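Local atomic coordinates of putative N-acetylmuramoyl-L-alanine amidase,autolysin cwp6 (Peptoclostridium difficile, PDB entry 5J72), a protein that probably cleaves the amide bond between N-acetylmuramic acid and L-alanine in peptidoglycan through a zinc-dependent amidase domain, with CWB2 modules that hold it to the cell wall. Residues S206-G212 with V231-G237; I543-V547 with N595-I600; E74-I78 with L89-L94; V258-A264 with L308-I314. All coordinates share one frame; numbering follows the deposited sequence.

Contact 1. Residues S206-G212 with V231-G237; sequences SDVIIIG and VNVTRIG
Arg235 reaches across from strand 232-236 to Gly212, just past the end of strand 207-211. From its CB, CG anti to the backbone N (chi1 -173°) sends the extended chain along Gly212, with CG and CD both 3.4 Å from Gly212 O. A bend at chi3 then brings the guanidinium round, and Arg235 NH1 donates to Gly212 O at 3.0 Å. That oxygen lies near the guanidinium plane, while the donor stands above the carbonyl plane. The same NH1 also bonds Val217 O, and Ile210 packs its CG2 over one guanidinium face.

The main chains run parallel and exchange six backbone hydrogen bonds, among them Ile210 N to Thr234 O at 2.9 Å. On the Arg235 side Ile210 CD1 presses on Val233 CG1 at 3.5 Å, both side chains lying against helix 219-228. On the other side Ile209 and Ile236 run alongside each other, CG2 to CD1 at 3.7 Å, with Ile236 reaching helices 174-180 and 241-253. Near the exposed start, one water bridges Asp207 OD2, Asn232 O and Thr234 OG1, the last at 2.7 Å. Strand 232-236 is the outer strand of a four-stranded parallel sheet, joined to its neighbour through helix 219-228 in a beta-alpha-beta crossover.

Contact 2. Residues I543-V547 with N595-I600; sequences IYYKV and NNYPAI
Lys546 and the bend at Asn595-Pro598 supply the polar part of this contact. From CG, which sits beside the backbone N (chi1 -66°), the lysine chain runs fully extended to the bend, and its NZ donates twice: to Asn595 O at 2.9 Å and to Tyr597 O at 2.9 Å. The ammonium thus bridges two carbonyls two residues apart, standing above the plane of each and on the lone pair of neither. The bend has its own brace. Asn595 OD1 accepts from Tyr597 N at 3.2 Å, an Asx turn, and takes a further hydrogen bond from Ser518 OG, while Asn595 ND2 bonds Val591 O.

The two segments meet where strands 541-544 and 599-606, antiparallel neighbours in the mixed six-stranded sheet of the amidase domain, part company. The side chain of Tyr544 is about 9 Å from the bound zinc ion, with its hydroxyl held by Glu542.

One weak CA-H...O contact links the strand ends: Ile600 CA to Tyr544 O at 3.3 Å, bent to 121° at the hydrogen. Ala599 O, buried here, has no hydrogen-bond partner.

The apolar contacts centre on Ile600. Its CB lies 4.0 Å from Ile543 CG2, and its CG2 lies 3.9 Å from Tyr545 CB. Both isoleucines also pack on Ile562 of helix 554-569, and Ala599 CB comes to 4.2 Å from Lys546 CE.

Contact 3. Residues E74-I78 with L89-L94; sequences ELQSI and LNKEDL
A beta hairpin that leads straight into a capped helix brings these segments together: Ile78 and Leu89 form a hydrogen-bonded antiparallel pair between strands 72-82 and 86-89, and helix 91-96 then folds back over the first strand. The pair is closed by Ile78 N to Leu89 O at 2.9 Å, in the carbonyl plane, and by Leu89 N to Ile78 O at 2.8 Å. Right behind it the helix starts with a capping box. Asn90, the N-cap, accepts from Asp93 N at OD1, and Asp93 OD1 receives Asn90 N in return from above the carboxylate plane, so two backbone N-H groups at the helix start are satisfied by side chains.

The helix turns Leu94 inward. Its CD2 meets Ile78 CD1 at 4.0 Å, the two side chains crossing at about a right angle, and its CD1 lies 4.0 Å from Ser77 CA. On the far side of strand 72-82, Gln76 and Ser77 together face Asn36 of strand 30-39 in a classic beta bulge, which ties this corner of the N-terminal domain to the neighbouring strand.

Lys91, on the exposed side of the contact, lays CG over the main chain, 3.4 Å from Gln76 O, and three bends along its chain carry the ammonium back toward Glu74, whose OE2 already pairs with Lys102. Gln76 NE2 is steadied by a nearly straight bond to Glu74 O, and one water accepts from Gln76 NE2 and from Lys91 NZ at 3.0 Å each while donating to Glu74 OE1 at 2.8 Å.

Contact 4. Residues V258-A264 with L308-I314; sequences VNKIYIA and LEEAYYI
Strands 260-264 and 310-314 run parallel, their axes 4.7 Å apart at closest and inclined by 19°, with backbone hydrogen bonds from Asn259 to Ile314. Where the second chain turns its corner, Asn259 O takes two donors at once, Glu309 N at 2.7 Å and Glu310 N at 3.2 Å. Beside it the Asn259 amide and the Glu309 carboxylate stack, their planes not far from parallel.

Lys260, Tyr262, Glu310 and Tyr312 share one face of the sheet. The rings of Tyr262 and Tyr312 lie at 18° to each other but are strongly offset, with little of one over the other and centroids 5.3 Å apart. Tyr312 OH donates to Glu310 OE2 at 2.7 Å, on the anti side and tilted out of the carboxylate plane. Lys260 runs alongside Glu310 and sets its CD at the edge of the Tyr312 ring, 3.7 Å from CE1. Its NZ makes a long salt bridge to Glu310 OE2, but its main partner is Asp283, which also takes the Tyr262 hydroxyl.

The reverse face is mainly apolar. Ile261 has CG1 in the tight position between N and the carbonyl carbon (chi1 59°), bringing it to 3.9 Å from Ala311 CB; Ile263 CD1 touches Tyr313 CE1 at 3.6 Å, and the Tyr313 hydroxyl bonds Gly335 O.

Both strands are interior to a four-stranded parallel sheet, between 287-290 and 334-341. Helix 322-329 packs against Ile263, Ala311 and Tyr313, while helix 270-283 covers Tyr262 on the other face and Phe357 meets Tyr312 edge-to-face.

In the fold
From the N terminus the contacts close one after another, and none nests in or crosses another. Contact 3 comes first and closes a short hairpin-to-helix excursion in the N-terminal domain. Contacts 1 and 4 follow in two successive four-stranded parallel sheets of the CWB2 region, their centres about 25 Å apart. Contact 1 spans a single helix to an outer strand, whereas contact 4 joins two inner strands across a longer loop that includes strand 287-290. Contact 2 comes last, closing a loop of 47 residues in the amidase domain. Its centre lies about 63 Å from that of contact 1, on the opposite side of the chain's centre.

Contact 1. Residues S206-G212 with V231-G237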
# COMPACT_ATOMS: atom_id res chain seq x y z
N SER A 206 -26.46 -16.12 4.59
CA SER A 206 -27.86 -15.85 4.99
C SER A 206 -28.22 -14.44 4.51
O SER A 206 -29.40 -14.13 4.33
CB SER A 206 -27.95 -15.76 6.53
OG SER A 206 -27.85 -17.05 7.07
N ASP A 207 -27.21 -13.56 4.32
CA ASP A 207 -27.52 -12.15 4.00
C ASP A 207 -26.54 -11.57 3.01
O ASP A 207 -25.32 -11.83 3.13
CB ASP A 207 -27.40 -11.31 5.31
CG ASP A 207 -28.47 -11.60 6.35
OD1 ASP A 207 -28.27 -12.51 7.17
OD2 ASP A 207 -29.52 -10.92 6.33
N VAL A 208 -27.01 -10.82 2.04
CA VAL A 208 -26.15 -10.09 1.11
C VAL A 208 -26.42 -8.58 1.37
O VAL A 208 -27.59 -8.15 1.51
CB VAL A 208 -26.40 -10.49 -0.38
CG1 VAL A 208 -25.83 -9.46 -1.32
CG2 VAL A 208 -25.78 -11.85 -0.67
N ILE A 209 -25.34 -7.78 1.45
CA ILE A 209 -25.47 -6.35 1.74
C ILE A 209 -24.93 -5.69 0.48
O ILE A 209 -23.75 -5.81 0.07
CB ILE A 209 -24.71 -5.92 3.03
CG1 ILE A 209 -25.25 -6.63 4.25
CG2 ILE A 209 -24.78 -4.38 3.22
CD1 ILE A 209 -24.52 -8.01 4.55
N ILE A 210 -25.83 -4.99 -0.21
CA ILE A 210 -25.47 -4.28 -1.42
C ILE A 210 -25.09 -2.83 -1.06
O ILE A 210 -25.79 -2.19 -0.28
CB ILE A 210 -26.64 -4.25 -2.42
CG1 ILE A 210 -26.88 -5.67 -2.99
CG2 ILE A 210 -26.29 -3.26 -3.50
CD1 ILE A 210 -28.23 -5.78 -3.64
N ILE A 211 -23.98 -2.36 -1.59
CA ILE A 211 -23.52 -0.98 -1.36
C ILE A 211 -23.83 -0.25 -2.66
O ILE A 211 -23.33 -0.64 -3.71
CB ILE A 211 -22.02 -0.92 -1.03
CG1 ILE A 211 -21.73 -1.73 0.26
CG2 ILE A 211 -21.55 0.60 -0.89
CD1 ILE A 211 -22.58 -1.34 1.45
N GLY A 212 -24.63 0.80 -2.59
CA GLY A 212 -24.99 1.52 -3.81
C GLY A 212 -26.52 1.55 -3.94
O GLY A 212 -27.23 0.64 -3.46
N VAL A 231 -31.07 -15.42 -0.13
CA VAL A 231 -30.72 -14.63 1.05
C VAL A 231 -31.63 -13.41 1.29
O VAL A 231 -32.36 -13.00 0.41
CB VAL A 231 -29.30 -14.02 0.79
CG1 VAL A 231 -28.23 -15.13 0.74
CG2 VAL A 231 -29.32 -13.19 -0.53
N ASN A 232 -31.52 -12.83 2.49
CA ASN A 232 -32.11 -11.55 2.79
C ASN A 232 -31.19 -10.53 2.17
O ASN A 232 -29.96 -10.62 2.39
CB ASN A 232 -32.10 -11.31 4.25
CG ASN A 232 -33.03 -12.26 4.94
OD1 ASN A 232 -32.70 -12.70 6.04
ND2 ASN A 232 -34.14 -12.66 4.32
N VAL A 233 -31.72 -9.58 1.40
CA VAL A 233 -30.85 -8.59 0.81
C VAL A 233 -30.99 -7.21 1.50
O VAL A 233 -32.09 -6.63 1.49
CB VAL A 233 -31.12 -8.45 -0.68
CG1 VAL A 233 -30.30 -7.29 -1.23
CG2 VAL A 233 -30.76 -9.73 -1.43
N THR A 234 -29.91 -6.70 2.12
CA THR A 234 -29.93 -5.38 2.75
C THR A 234 -29.34 -4.43 1.78
O THR A 234 -28.48 -4.80 0.96
CB THR A 234 -29.09 -5.41 4.04
OG1 THR A 234 -29.84 -6.11 5.04
CG2 THR A 234 -28.74 -4.00 4.58
N ARG A 235 -29.75 -3.15 1.81
CA ARG A 235 -29.14 -2.22 0.85
C ARG A 235 -28.77 -0.96 1.62
O ARG A 235 -29.56 -0.48 2.45
CB ARG A 235 -30.10 -1.80 -0.29
CG ARG A 235 -29.35 -0.96 -1.36
CD ARG A 235 -30.29 -0.40 -2.44
NE ARG A 235 -30.81 -1.46 -3.31
CZ ARG A 235 -30.28 -1.76 -4.48
NH1 ARG A 235 -29.21 -1.10 -4.92
NH2 ARG A 235 -30.79 -2.73 -5.22
N ILE A 236 -27.57 -0.46 1.38
CA ILE A 236 -27.04 0.74 2.04
C ILE A 236 -26.58 1.57 0.87
O ILE A 236 -25.64 1.20 0.19
CB ILE A 236 -25.88 0.47 2.98
CG1 ILE A 236 -26.32 -0.47 4.14
CG2 ILE A 236 -25.39 1.82 3.53
CD1 ILE A 236 -25.15 -1.11 4.82
N GLY A 237 -27.24 2.70 0.61
CA GLY A 237 -26.86 3.52 -0.54
C GLY A 237 -27.58 4.85 -0.42
O GLY A 237 -28.79 4.87 -0.20
O HOH W 1 -29.33 -8.68 4.42

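Contact 2. Residues I543-V547 with N595-I600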
# COMPACT_ATOMS: atom_id res chain seq x y z
N ILE A 543 23.10 23.63 -15.63
CA ILE A 543 23.52 22.27 -15.45
C ILE A 543 25.01 22.23 -15.74
O ILE A 543 25.44 22.81 -16.73
CB ILE A 543 22.71 21.37 -16.43
CG1 ILE A 543 21.14 21.55 -16.16
CG2 ILE A 543 23.17 19.90 -16.30
CD1 ILE A 543 20.27 20.68 -16.99
N TYR A 544 25.78 21.52 -14.93
CA TYR A 544 27.20 21.34 -15.17
C TYR A 544 27.44 20.08 -15.88
O TYR A 544 26.79 19.06 -15.56
CB TYR A 544 27.95 21.29 -13.83
CG TYR A 544 28.00 22.65 -13.22
CD1 TYR A 544 27.02 23.07 -12.34
CD2 TYR A 544 29.00 23.56 -13.57
CE1 TYR A 544 27.01 24.36 -11.84
CE2 TYR A 544 29.00 24.85 -13.07
CZ TYR A 544 28.00 25.24 -12.21
OH TYR A 544 27.95 26.53 -11.73
N TYR A 545 28.37 20.06 -16.83
CA TYR A 545 28.66 18.81 -17.51
C TYR A 545 30.21 18.65 -17.58
O TYR A 545 30.88 19.56 -17.12
CB TYR A 545 27.97 18.76 -18.90
CG TYR A 545 28.46 19.85 -19.84
CD1 TYR A 545 28.02 21.17 -19.72
CD2 TYR A 545 29.38 19.56 -20.84
CE1 TYR A 545 28.50 22.17 -20.56
CE2 TYR A 545 29.85 20.55 -21.70
CZ TYR A 545 29.41 21.85 -21.55
OH TYR A 545 29.89 22.81 -22.42
N LYS A 546 30.74 17.55 -18.11
CA LYS A 546 32.19 17.33 -18.05
C LYS A 546 32.94 18.24 -19.06
O LYS A 546 32.52 18.36 -20.22
CB LYS A 546 32.50 15.88 -18.35
CG LYS A 546 32.00 14.89 -17.33
CD LYS A 546 32.48 13.54 -17.67
CE LYS A 546 32.11 12.54 -16.63
NZ LYS A 546 32.72 11.18 -16.90
N VAL A 547 34.03 18.88 -18.62
CA VAL A 547 34.79 19.78 -19.48
C VAL A 547 35.26 19.07 -20.74
O VAL A 547 35.26 19.68 -21.79
CB VAL A 547 35.96 20.39 -18.65
CG1 VAL A 547 37.02 19.32 -18.38
CG2 VAL A 547 36.56 21.59 -19.39
N ASN A 595 33.94 10.26 -12.03
CA ASN A 595 32.99 9.30 -12.60
C ASN A 595 33.55 8.71 -13.93
O ASN A 595 33.90 9.48 -14.81
CB ASN A 595 31.69 10.06 -12.91
CG ASN A 595 30.48 9.22 -12.70
OD1 ASN A 595 30.43 8.07 -13.17
ND2 ASN A 595 29.48 9.73 -11.99
N ASN A 596 33.60 7.39 -14.08
CA ASN A 596 34.08 6.82 -15.35
C ASN A 596 32.94 6.79 -16.37
O ASN A 596 33.15 6.32 -17.48
CB ASN A 596 34.57 5.41 -15.14
CG ASN A 596 35.75 5.36 -14.24
OD1 ASN A 596 35.91 4.39 -13.50
ND2 ASN A 596 36.62 6.35 -14.24
N TYR A 597 31.73 7.27 -15.99
CA TYR A 597 30.58 7.25 -16.88
C TYR A 597 30.05 8.63 -17.08
O TYR A 597 30.39 9.54 -16.32
CB TYR A 597 29.51 6.26 -16.33
CG TYR A 597 30.15 4.90 -16.31
CD1 TYR A 597 30.16 4.11 -17.46
CD2 TYR A 597 30.86 4.46 -15.22
CE1 TYR A 597 30.89 2.93 -17.51
CE2 TYR A 597 31.60 3.28 -15.26
CZ TYR A 597 31.61 2.52 -16.41
OH TYR A 597 32.34 1.35 -16.46
N PRO A 598 29.24 8.85 -18.12
CA PRO A 598 28.70 10.19 -18.36
C PRO A 598 27.93 10.71 -17.10
O PRO A 598 27.10 10.00 -16.56
CB PRO A 598 27.78 9.99 -19.58
CG PRO A 598 28.15 8.72 -20.14
CD PRO A 598 28.59 7.86 -18.98
N ALA A 599 28.20 11.95 -16.70
CA ALA A 599 27.66 12.53 -15.47
C ALA A 599 27.42 13.97 -15.59
O ALA A 599 28.21 14.66 -16.23
CB ALA A 599 28.65 12.29 -14.32
N ILE A 600 26.33 14.48 -15.01
CA ILE A 600 26.01 15.89 -15.01
C ILE A 600 25.47 16.22 -13.66
O ILE A 600 25.08 15.32 -12.88
CB ILE A 600 24.94 16.30 -16.03
CG1 ILE A 600 23.65 15.42 -15.78
CG2 ILE A 600 25.47 16.07 -17.50
CD1 ILE A 600 22.48 15.91 -16.56

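Contact 3. Residues E74-I78 with L89-L94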
# COMPACT_ATOMS: atom_id res chain seq x y z
N GLU A 74 -3.17 -29.83 9.57
CA GLU A 74 -4.56 -30.32 9.45
C GLU A 74 -5.15 -30.49 10.81
O GLU A 74 -4.52 -31.08 11.70
CB GLU A 74 -4.56 -31.69 8.73
CG GLU A 74 -4.02 -31.49 7.31
CD GLU A 74 -4.08 -32.76 6.42
OE1 GLU A 74 -4.83 -33.66 6.72
OE2 GLU A 74 -3.36 -32.82 5.43
N LEU A 75 -6.34 -29.96 11.02
CA LEU A 75 -6.97 -30.03 12.35
C LEU A 75 -7.38 -31.48 12.66
O LEU A 75 -8.04 -32.12 11.84
CB LEU A 75 -8.27 -29.15 12.32
CG LEU A 75 -9.05 -29.18 13.67
CD1 LEU A 75 -8.29 -28.63 14.86
CD2 LEU A 75 -10.38 -28.37 13.42
N GLN A 76 -6.99 -32.01 13.83
CA GLN A 76 -7.34 -33.41 14.23
C GLN A 76 -8.43 -33.49 15.28
O GLN A 76 -9.24 -34.42 15.22
CB GLN A 76 -6.13 -34.07 14.86
CG GLN A 76 -4.88 -33.90 13.96
CD GLN A 76 -5.02 -34.68 12.72
OE1 GLN A 76 -5.18 -35.89 12.76
NE2 GLN A 76 -4.95 -34.05 11.56
N SER A 77 -8.48 -32.57 16.19
CA SER A 77 -9.41 -32.71 17.28
C SER A 77 -9.50 -31.48 18.13
O SER A 77 -8.66 -30.58 18.07
CB SER A 77 -8.96 -33.88 18.19
OG SER A 77 -7.70 -33.59 18.79
N ILE A 78 -10.55 -31.44 18.96
CA ILE A 78 -10.69 -30.37 19.94
C ILE A 78 -10.92 -31.02 21.27
O ILE A 78 -11.81 -31.88 21.38
CB ILE A 78 -11.92 -29.46 19.59
CG1 ILE A 78 -11.65 -28.73 18.29
CG2 ILE A 78 -12.14 -28.47 20.76
CD1 ILE A 78 -12.88 -27.86 17.79
N LEU A 89 -13.37 -34.16 20.96
CA LEU A 89 -14.04 -34.36 19.69
C LEU A 89 -12.94 -34.73 18.69
O LEU A 89 -12.07 -33.88 18.38
CB LEU A 89 -14.73 -33.05 19.19
CG LEU A 89 -15.71 -32.45 20.27
CD1 LEU A 89 -16.21 -31.07 19.82
CD2 LEU A 89 -16.89 -33.38 20.46
N ASN A 90 -12.94 -35.96 18.16
CA ASN A 90 -11.91 -36.29 17.18
C ASN A 90 -12.42 -36.00 15.76
O ASN A 90 -13.51 -35.40 15.61
CB ASN A 90 -11.44 -37.80 17.38
CG ASN A 90 -12.52 -38.82 17.12
OD1 ASN A 90 -13.64 -38.53 16.64
ND2 ASN A 90 -12.23 -40.10 17.37
N LYS A 91 -11.66 -36.36 14.73
CA LYS A 91 -12.09 -36.02 13.33
C LYS A 91 -13.44 -36.46 13.00
O LYS A 91 -14.23 -35.70 12.44
CB LYS A 91 -11.19 -36.67 12.29
CG LYS A 91 -9.78 -36.19 12.38
CD LYS A 91 -9.27 -35.87 10.96
CE LYS A 91 -9.33 -37.04 10.06
NZ LYS A 91 -8.06 -37.12 9.26
N GLU A 92 -13.74 -37.74 13.32
CA GLU A 92 -15.09 -38.23 13.01
C GLU A 92 -16.16 -37.47 13.75
O GLU A 92 -17.21 -37.20 13.18
CB GLU A 92 -15.14 -39.76 13.33
CG GLU A 92 -16.52 -40.35 13.11
CD GLU A 92 -16.51 -41.91 13.25
OE1 GLU A 92 -17.58 -42.50 13.06
OE2 GLU A 92 -15.45 -42.52 13.54
N ASP A 93 -15.94 -37.12 15.01
CA ASP A 93 -16.98 -36.37 15.75
C ASP A 93 -17.14 -35.01 15.10
O ASP A 93 -18.27 -34.52 14.94
CB ASP A 93 -16.54 -36.11 17.22
CG ASP A 93 -16.35 -37.42 17.99
OD1 ASP A 93 -15.54 -37.43 18.97
OD2 ASP A 93 -17.00 -38.41 17.63
N LEU A 94 -16.02 -34.35 14.77
CA LEU A 94 -16.13 -33.01 14.19
C LEU A 94 -16.88 -33.06 12.83
O LEU A 94 -17.69 -32.15 12.55
CB LEU A 94 -14.76 -32.38 14.03
CG LEU A 94 -14.06 -32.09 15.33
CD1 LEU A 94 -12.62 -31.73 15.05
CD2 LEU A 94 -14.74 -30.96 15.99
O HOH W 2 -6.11 -34.93 8.91

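Contact 4. Residues V258-A264 with L308-I314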
# COMPACT_ATOMS: atom_id res chain seq x y z
N VAL A 258 -18.56 4.12 16.85
CA VAL A 258 -17.70 4.81 15.92
C VAL A 258 -17.03 5.97 16.71
O VAL A 258 -17.74 6.86 17.17
CB VAL A 258 -18.48 5.32 14.72
CG1 VAL A 258 -17.66 6.36 13.94
CG2 VAL A 258 -18.82 4.13 13.81
N ASN A 259 -15.71 5.94 16.88
CA ASN A 259 -15.05 7.04 17.59
C ASN A 259 -13.81 7.55 16.87
O ASN A 259 -13.08 8.37 17.39
CB ASN A 259 -14.71 6.63 18.99
CG ASN A 259 -13.85 5.43 19.06
OD1 ASN A 259 -13.22 5.02 18.06
ND2 ASN A 259 -13.85 4.74 20.18
N LYS A 260 -13.57 7.07 15.66
CA LYS A 260 -12.42 7.51 14.87
C LYS A 260 -12.87 7.57 13.40
O LYS A 260 -13.65 6.70 12.97
CB LYS A 260 -11.27 6.49 15.03
CG LYS A 260 -10.29 6.52 13.86
CD LYS A 260 -8.87 5.94 14.28
CE LYS A 260 -8.91 4.80 15.24
NZ LYS A 260 -7.54 4.12 15.33
N ILE A 261 -12.42 8.57 12.64
CA ILE A 261 -12.77 8.59 11.23
C ILE A 261 -11.52 8.89 10.40
O ILE A 261 -10.58 9.53 10.85
CB ILE A 261 -13.88 9.62 10.88
CG1 ILE A 261 -13.45 11.06 11.28
CG2 ILE A 261 -15.20 9.21 11.59
CD1 ILE A 261 -14.50 12.09 10.80
N TYR A 262 -11.51 8.36 9.18
CA TYR A 262 -10.46 8.60 8.23
C TYR A 262 -11.18 9.34 7.13
O TYR A 262 -12.04 8.77 6.49
CB TYR A 262 -9.90 7.26 7.69
CG TYR A 262 -9.14 6.50 8.77
CD1 TYR A 262 -7.81 6.78 9.05
CD2 TYR A 262 -9.76 5.51 9.51
CE1 TYR A 262 -7.11 6.09 10.01
CE2 TYR A 262 -9.07 4.81 10.51
CZ TYR A 262 -7.74 5.11 10.75
OH TYR A 262 -7.03 4.49 11.74
N ILE A 263 -10.80 10.62 6.88
CA ILE A 263 -11.50 11.41 5.87
C ILE A 263 -10.75 11.44 4.54
O ILE A 263 -9.50 11.57 4.51
CB ILE A 263 -11.61 12.86 6.43
CG1 ILE A 263 -12.52 12.85 7.68
CG2 ILE A 263 -12.18 13.78 5.36
CD1 ILE A 263 -12.40 14.17 8.50
N ALA A 264 -11.47 11.34 3.45
CA ALA A 264 -10.88 11.49 2.12
C ALA A 264 -11.87 12.34 1.29
O ALA A 264 -13.07 12.41 1.63
CB ALA A 264 -10.69 10.13 1.41
N LEU A 308 -16.32 11.90 18.71
CA LEU A 308 -15.10 11.35 18.09
C LEU A 308 -13.84 11.56 18.92
O LEU A 308 -13.61 12.65 19.49
CB LEU A 308 -14.86 12.04 16.78
CG LEU A 308 -15.94 11.84 15.77
CD1 LEU A 308 -15.65 12.73 14.56
CD2 LEU A 308 -15.97 10.33 15.39
N GLU A 309 -13.03 10.52 18.99
CA GLU A 309 -11.77 10.62 19.67
C GLU A 309 -10.69 11.07 18.70
O GLU A 309 -9.81 11.83 19.10
CB GLU A 309 -11.43 9.27 20.25
CG GLU A 309 -12.47 8.95 21.32
CD GLU A 309 -12.21 7.66 22.07
OE1 GLU A 309 -11.21 6.96 21.77
OE2 GLU A 309 -13.04 7.34 22.98
N GLU A 310 -10.77 10.65 17.42
CA GLU A 310 -9.68 10.94 16.48
C GLU A 310 -10.20 11.09 15.08
O GLU A 310 -11.14 10.42 14.74
CB GLU A 310 -8.65 9.75 16.41
CG GLU A 310 -7.88 9.48 17.69
CD GLU A 310 -7.21 8.11 17.67
OE1 GLU A 310 -7.29 7.41 18.68
OE2 GLU A 310 -6.60 7.75 16.64
N ALA A 311 -9.61 12.03 14.30
CA ALA A 311 -9.94 12.21 12.88
C ALA A 311 -8.61 12.30 12.13
O ALA A 311 -7.68 13.01 12.56
CB ALA A 311 -10.74 13.48 12.66
N TYR A 312 -8.51 11.62 11.01
CA TYR A 312 -7.32 11.65 10.17
C TYR A 312 -7.73 12.15 8.84
O TYR A 312 -8.87 11.95 8.45
CB TYR A 312 -6.69 10.25 10.02
CG TYR A 312 -6.12 9.76 11.31
CD1 TYR A 312 -6.90 9.03 12.20
CD2 TYR A 312 -4.81 10.06 11.68
CE1 TYR A 312 -6.40 8.61 13.43
CE2 TYR A 312 -4.30 9.64 12.91
CZ TYR A 312 -5.10 8.92 13.78
OH TYR A 312 -4.64 8.53 15.01
N TYR A 313 -6.84 12.86 8.14
CA TYR A 313 -7.14 13.43 6.82
C TYR A 313 -6.19 12.83 5.81
O TYR A 313 -4.98 13.06 5.89
CB TYR A 313 -6.93 14.97 6.87
CG TYR A 313 -7.65 15.58 8.05
CD1 TYR A 313 -9.01 15.93 7.96
CD2 TYR A 313 -7.00 15.79 9.26
CE1 TYR A 313 -9.68 16.45 9.06
CE2 TYR A 313 -7.67 16.30 10.36
CZ TYR A 313 -9.01 16.63 10.25
OH TYR A 313 -9.70 17.10 11.36
N ILE A 314 -6.71 12.10 4.82
CA ILE A 314 -5.86 11.46 3.84
C ILE A 314 -5.97 12.27 2.57
O ILE A 314 -7.03 12.27 1.96
CB ILE A 314 -6.31 9.96 3.55
CG1 ILE A 314 -6.55 9.21 4.89
CG2 ILE A 314 -5.26 9.22 2.67
CD1 ILE A 314 -5.34 9.19 5.88